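Local coordinates for protein CaaX farnesyltransferase beta subunit Ram1 (Aspergillus fumigatus, PDB 4L9P) that probably serves as the peptide-binding, zinc-dependent half of the heterodimeric enzyme that transfers a farnesyl group to a cysteine near the C-terminus of target proteins, at residues Asp128-Tyr132 and Gln415-Leu421; Tyr132-Ser136 and Pro429-Thr434. All blocks are in the same frame, centred on the assembly; numbering follows the deposited sequence.

Contact 1: residues Asp128-Tyr132 and Gln415-Leu421; sequences DHLEY and QCKLGGL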
# COMPACT_ATOMS: atom_id res chain seq x y z
N ASP B 128 -10.26 -14.20 -22.33
CA ASP B 128 -10.88 -14.60 -21.08
C ASP B 128 -10.93 -13.42 -20.10
O ASP B 128 -11.95 -13.21 -19.40
CB ASP B 128 -10.09 -15.72 -20.38
CG ASP B 128 -10.14 -17.05 -21.13
OD1 ASP B 128 -11.08 -17.27 -21.93
OD2 ASP B 128 -9.24 -17.90 -20.86
N HIS B 129 -9.83 -12.68 -20.00
CA HIS B 129 -9.83 -11.54 -19.06
C HIS B 129 -10.73 -10.39 -19.50
O HIS B 129 -11.36 -9.77 -18.63
CB HIS B 129 -8.40 -11.06 -18.82
CG HIS B 129 -7.52 -12.16 -18.31
ND1 HIS B 129 -7.95 -13.05 -17.34
CD2 HIS B 129 -6.26 -12.54 -18.66
CE1 HIS B 129 -6.98 -13.94 -17.12
NE2 HIS B 129 -5.93 -13.63 -17.90
N LEU B 130 -10.81 -10.13 -20.80
CA LEU B 130 -11.73 -9.10 -21.28
C LEU B 130 -13.16 -9.47 -20.86
O LEU B 130 -13.90 -8.63 -20.38
CB LEU B 130 -11.72 -9.00 -22.84
CG LEU B 130 -10.44 -8.32 -23.35
CD1 LEU B 130 -10.37 -8.49 -24.88
CD2 LEU B 130 -10.41 -6.84 -23.06
N GLU B 131 -13.57 -10.72 -21.10
CA GLU B 131 -14.94 -11.07 -20.75
C GLU B 131 -15.20 -10.95 -19.24
O GLU B 131 -16.28 -10.47 -18.83
CB GLU B 131 -15.28 -12.47 -21.26
CG GLU B 131 -15.22 -12.55 -22.78
CD GLU B 131 -15.51 -13.93 -23.32
OE1 GLU B 131 -15.87 -14.81 -22.49
OE2 GLU B 131 -15.42 -14.15 -24.56
N TYR B 132 -14.22 -11.32 -18.45
CA TYR B 132 -14.35 -11.21 -17.00
C TYR B 132 -14.54 -9.74 -16.62
O TYR B 132 -15.39 -9.42 -15.77
CB TYR B 132 -13.09 -11.79 -16.35
CG TYR B 132 -13.16 -11.78 -14.86
CD1 TYR B 132 -13.78 -12.83 -14.16
CD2 TYR B 132 -12.63 -10.70 -14.12
CE1 TYR B 132 -13.87 -12.83 -12.78
CE2 TYR B 132 -12.73 -10.69 -12.71
CZ TYR B 132 -13.34 -11.77 -12.06
OH TYR B 132 -13.44 -11.76 -10.69
N GLN B 415 -3.26 -16.44 -13.34
CA GLN B 415 -4.40 -16.46 -14.25
C GLN B 415 -5.40 -17.55 -13.92
O GLN B 415 -5.04 -18.72 -13.74
CB GLN B 415 -3.93 -16.71 -15.70
CG GLN B 415 -2.93 -15.63 -16.18
CD GLN B 415 -2.78 -15.72 -17.70
OE1 GLN B 415 -3.61 -15.14 -18.42
NE2 GLN B 415 -1.76 -16.40 -18.15
N CYS B 416 -6.68 -17.18 -13.85
CA CYS B 416 -7.74 -18.16 -13.61
C CYS B 416 -8.30 -18.67 -14.92
O CYS B 416 -8.64 -17.89 -15.81
CB CYS B 416 -8.86 -17.52 -12.80
SG CYS B 416 -8.20 -16.88 -11.29
N LYS B 417 -8.45 -19.98 -15.02
CA LYS B 417 -8.80 -20.58 -16.29
C LYS B 417 -10.10 -20.03 -16.87
O LYS B 417 -10.28 -20.04 -18.09
CB LYS B 417 -8.86 -22.09 -16.13
CG LYS B 417 -9.97 -22.61 -15.27
CD LYS B 417 -9.94 -24.15 -15.17
CE LYS B 417 -10.99 -24.68 -14.17
NZ LYS B 417 -10.77 -26.17 -13.88
N LEU B 418 -11.03 -19.58 -16.01
CA LEU B 418 -12.30 -19.04 -16.46
C LEU B 418 -12.27 -17.53 -16.72
O LEU B 418 -13.28 -16.92 -17.08
CB LEU B 418 -13.39 -19.38 -15.41
CG LEU B 418 -13.55 -20.88 -15.21
CD1 LEU B 418 -14.57 -21.14 -14.11
CD2 LEU B 418 -13.96 -21.50 -16.53
N GLY B 419 -11.10 -16.93 -16.55
CA GLY B 419 -10.91 -15.48 -16.71
C GLY B 419 -10.74 -14.77 -15.38
O GLY B 419 -11.22 -15.25 -14.34
N GLY B 420 -10.07 -13.62 -15.45
CA GLY B 420 -9.72 -12.91 -14.22
C GLY B 420 -8.34 -13.37 -13.74
O GLY B 420 -7.84 -14.49 -14.01
N LEU B 421 -7.74 -12.49 -12.94
CA LEU B 421 -6.49 -12.86 -12.25
C LEU B 421 -6.70 -12.80 -10.74
O LEU B 421 -7.68 -12.21 -10.25
CB LEU B 421 -5.28 -11.99 -12.67
CG LEU B 421 -4.89 -12.24 -14.18
CD1 LEU B 421 -5.64 -11.23 -15.11
CD2 LEU B 421 -3.36 -12.13 -14.37
O HOH W 1 -7.53 -17.79 -18.53
O HOH W 2 -14.00 -15.06 -18.85
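Asp128 and Gly419 bring their CA atoms to 4.5 Å where helix 126-135 lies against the loop 415-421, which folds back in a type I turn from Cys416 to Gly419 closed by Gly419 N to Cys416 O. His129 is the main polar link, gripped at both ring nitrogens. Its ND1 accepts from Gly420 N at 2.9 Å, a bent bond (133°) that nonetheless lies in the ring plane. On the other side NE2 donates to Gln415 OE1 at 2.8 Å, nearly straight (164°) and on a lone pair of the amide oxygen, although the ring and amide planes are well turned from each other. These roles fit a neutral imidazole protonated on NE2. One methyl of the branched Leu421, CD1, sits 3.5 Å from the ring centroid, a CH-pi contact, while the ring edge carries the hydrogen bonds. Tyr132 has CG anti to its own N (chi1 -177°), which lays the ring over the loop, with Gly420 CA 3.8 Å from its centroid. Glycine suits both places: each has a positive phi, which glycine readily adopts, and its bare CA lets the backbone come close, Gly419 CA lying 3.7 Å from Asp128 O. Two waters complete the seam, one joining Asp128 OD2 to Cys416 O, the other Asp128 O to Leu418 O; Asp128 also makes a salt bridge with Lys113. The loop thus links helix 403-413, where Leu411 O receives Gln415 NE2, to helix 126-135, while Leu421 packs on Ala437 and Leu438 of helix 431-444.

Contact 2: residues Tyr132-Ser136 and Pro429-Thr434; sequences YLYDS and PDSYHT. With ZN (zinc ion), chain J; EDO (1,2-ethanediol), chain M.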
# COMPACT_ATOMS: atom_id res chain seq x y z
N TYR B 132 -14.22 -11.32 -18.45
CA TYR B 132 -14.35 -11.21 -17.00
C TYR B 132 -14.54 -9.74 -16.62
O TYR B 132 -15.39 -9.42 -15.77
CB TYR B 132 -13.09 -11.79 -16.35
CG TYR B 132 -13.16 -11.78 -14.86
CD1 TYR B 132 -13.78 -12.83 -14.16
CD2 TYR B 132 -12.63 -10.70 -14.12
CE1 TYR B 132 -13.87 -12.83 -12.78
CE2 TYR B 132 -12.73 -10.69 -12.71
CZ TYR B 132 -13.34 -11.77 -12.06
OH TYR B 132 -13.44 -11.76 -10.69
N LEU B 133 -13.74 -8.83 -17.18
CA LEU B 133 -13.79 -7.43 -16.78
C LEU B 133 -15.07 -6.76 -17.27
O LEU B 133 -15.67 -5.96 -16.54
CB LEU B 133 -12.57 -6.71 -17.35
CG LEU B 133 -11.24 -7.03 -16.63
CD1 LEU B 133 -10.01 -6.69 -17.58
CD2 LEU B 133 -11.18 -6.29 -15.31
N TYR B 134 -15.51 -7.07 -18.50
CA TYR B 134 -16.81 -6.56 -18.93
C TYR B 134 -17.92 -7.07 -18.01
O TYR B 134 -18.82 -6.31 -17.60
CB TYR B 134 -17.12 -6.94 -20.40
CG TYR B 134 -16.39 -6.06 -21.41
CD1 TYR B 134 -16.68 -4.69 -21.49
CD2 TYR B 134 -15.45 -6.58 -22.29
CE1 TYR B 134 -16.05 -3.88 -22.42
CE2 TYR B 134 -14.78 -5.75 -23.23
CZ TYR B 134 -15.08 -4.42 -23.27
OH TYR B 134 -14.46 -3.55 -24.17
N ASP B 135 -17.90 -8.34 -17.67
CA ASP B 135 -18.96 -8.86 -16.78
C ASP B 135 -18.92 -8.16 -15.43
O ASP B 135 -19.96 -8.01 -14.78
CB ASP B 135 -18.83 -10.37 -16.53
CG ASP B 135 -19.17 -11.20 -17.75
OD1 ASP B 135 -19.73 -10.65 -18.71
OD2 ASP B 135 -18.93 -12.43 -17.72
N SER B 136 -17.74 -7.71 -14.99
CA SER B 136 -17.59 -7.19 -13.63
C SER B 136 -18.22 -5.82 -13.52
O SER B 136 -18.39 -5.30 -12.41
CB SER B 136 -16.11 -7.12 -13.23
OG SER B 136 -15.48 -5.98 -13.79
N PRO B 429 -10.55 -15.33 -8.49
CA PRO B 429 -10.21 -14.00 -9.00
C PRO B 429 -11.18 -12.95 -8.51
O PRO B 429 -12.29 -13.23 -8.04
CB PRO B 429 -10.41 -14.13 -10.51
CG PRO B 429 -11.52 -15.21 -10.64
CD PRO B 429 -11.20 -16.18 -9.50
N ASP B 430 -10.73 -11.71 -8.65
CA ASP B 430 -11.65 -10.58 -8.49
C ASP B 430 -11.11 -9.45 -9.36
O ASP B 430 -9.98 -9.52 -9.88
CB ASP B 430 -11.79 -10.20 -7.00
CG ASP B 430 -10.46 -9.82 -6.37
OD1 ASP B 430 -9.80 -8.94 -6.82
OD2 ASP B 430 -10.10 -10.40 -5.36
N SER B 431 -11.90 -8.39 -9.53
CA SER B 431 -11.47 -7.40 -10.51
C SER B 431 -10.33 -6.50 -9.97
O SER B 431 -9.57 -5.94 -10.75
CB SER B 431 -12.66 -6.57 -11.01
OG SER B 431 -13.23 -5.82 -9.97
N TYR B 432 -10.21 -6.42 -8.64
CA TYR B 432 -9.06 -5.71 -8.00
C TYR B 432 -7.77 -6.44 -8.36
O TYR B 432 -6.78 -5.80 -8.84
CB TYR B 432 -9.27 -5.64 -6.48
CG TYR B 432 -8.07 -5.34 -5.66
CD1 TYR B 432 -7.68 -4.01 -5.38
CD2 TYR B 432 -7.27 -6.38 -5.17
CE1 TYR B 432 -6.53 -3.74 -4.64
CE2 TYR B 432 -6.14 -6.12 -4.41
CZ TYR B 432 -5.76 -4.81 -4.14
OH TYR B 432 -4.60 -4.60 -3.43
N HIS B 433 -7.72 -7.77 -8.13
CA HIS B 433 -6.53 -8.55 -8.47
C HIS B 433 -6.29 -8.57 -9.99
O HIS B 433 -5.14 -8.63 -10.42
CB HIS B 433 -6.59 -9.94 -7.84
CG HIS B 433 -6.24 -9.86 -6.37
ND1 HIS B 433 -7.20 -9.86 -5.38
CD2 HIS B 433 -5.04 -9.72 -5.78
CE1 HIS B 433 -6.58 -9.68 -4.20
NE2 HIS B 433 -5.27 -9.58 -4.43
N THR B 434 -7.35 -8.56 -10.77
CA THR B 434 -7.21 -8.55 -12.22
C THR B 434 -6.59 -7.21 -12.65
O THR B 434 -5.58 -7.19 -13.40
CB THR B 434 -8.59 -8.73 -12.90
OG1 THR B 434 -9.12 -9.99 -12.50
CG2 THR B 434 -8.44 -8.70 -14.42
ZN ZN J . -3.95 -8.89 -3.04
C1 EDO M . -15.54 -7.07 -7.67
O1 EDO M . -14.36 -6.30 -7.44
C2 EDO M . -15.40 -8.55 -7.70
O2 EDO M . -14.54 -8.89 -8.77
O HOH W 3 -15.05 -4.41 -11.34
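Tyr132 meets Pro429 and Asp430 by van der Waals packing, which joins the last turns of helix 126-135 to the start of helix 431-444. Its OH lies 3.1 Å from Asp430 CA, while its ring carbon CE1 rests 4.0 Å from Pro429 CG; the long tyrosine side chain reaches across to the residues before helix 431-444, and the compact proline ring offers it an apolar surface. Leu133 and Thr434 meet tip to tip, CD2 to CG2 at 3.8 Å. The threonine suits this place because its two branches divide the work: the methyl faces leucine, while OG1 turns back to Asp430 O, approaching from above the carbonyl plane. That same carbonyl also takes Thr434 N. One water bridges Ser136 OG and Ser431 OG; Ser136 OG itself donates to Leu133 O. A 1,2-ethanediol molecule, probably from the crystallisation liquor, is held by Ser431 through N and OG. The remaining hydrogen bonds centre on Asp430, the N-cap, and lead to the metal through His433. Asp430 OD1 receives His433 N at 2.7 Å, nearly straight (173°), and OD2 receives His433 ND1 at 2.9 Å, on the syn side and close to the imidazole plane. A short carboxylate can thus both hold the first turn and fix the rotation of the imidazole, leaving NE2 to bind zinc at 2.0 Å. Asp365, Cys367 and the bound peptide also coordinate the zinc. Asp430 is thus a second-shell residue of this prenyltransferase zinc site, orienting the first-shell ligand His433, with adjacent Tyr432 lining the isoprenoid pocket.

In the fold
Contacts 1 and 2 follow one another along helix 126-135, sharing Tyr132, and their centres are about 7 Å apart. Their second segments come nearly 300 residues later, in order, from the loop after helix 403-413 to the start of helix 431-444. Both belong to the alpha-alpha toroid domain of the prenyltransferases, so an early helix is joined to a late part of the toroid. The two contacts also touch directly: Leu421 N probably bonds to Thr434 OG1 at 2.9 Å, and Leu421 O packs against Pro429 CB. Contact 1 bonds the loop to helix 126-135, and contact 2 packs the same helix against the helix start that bears the zinc ligand His433.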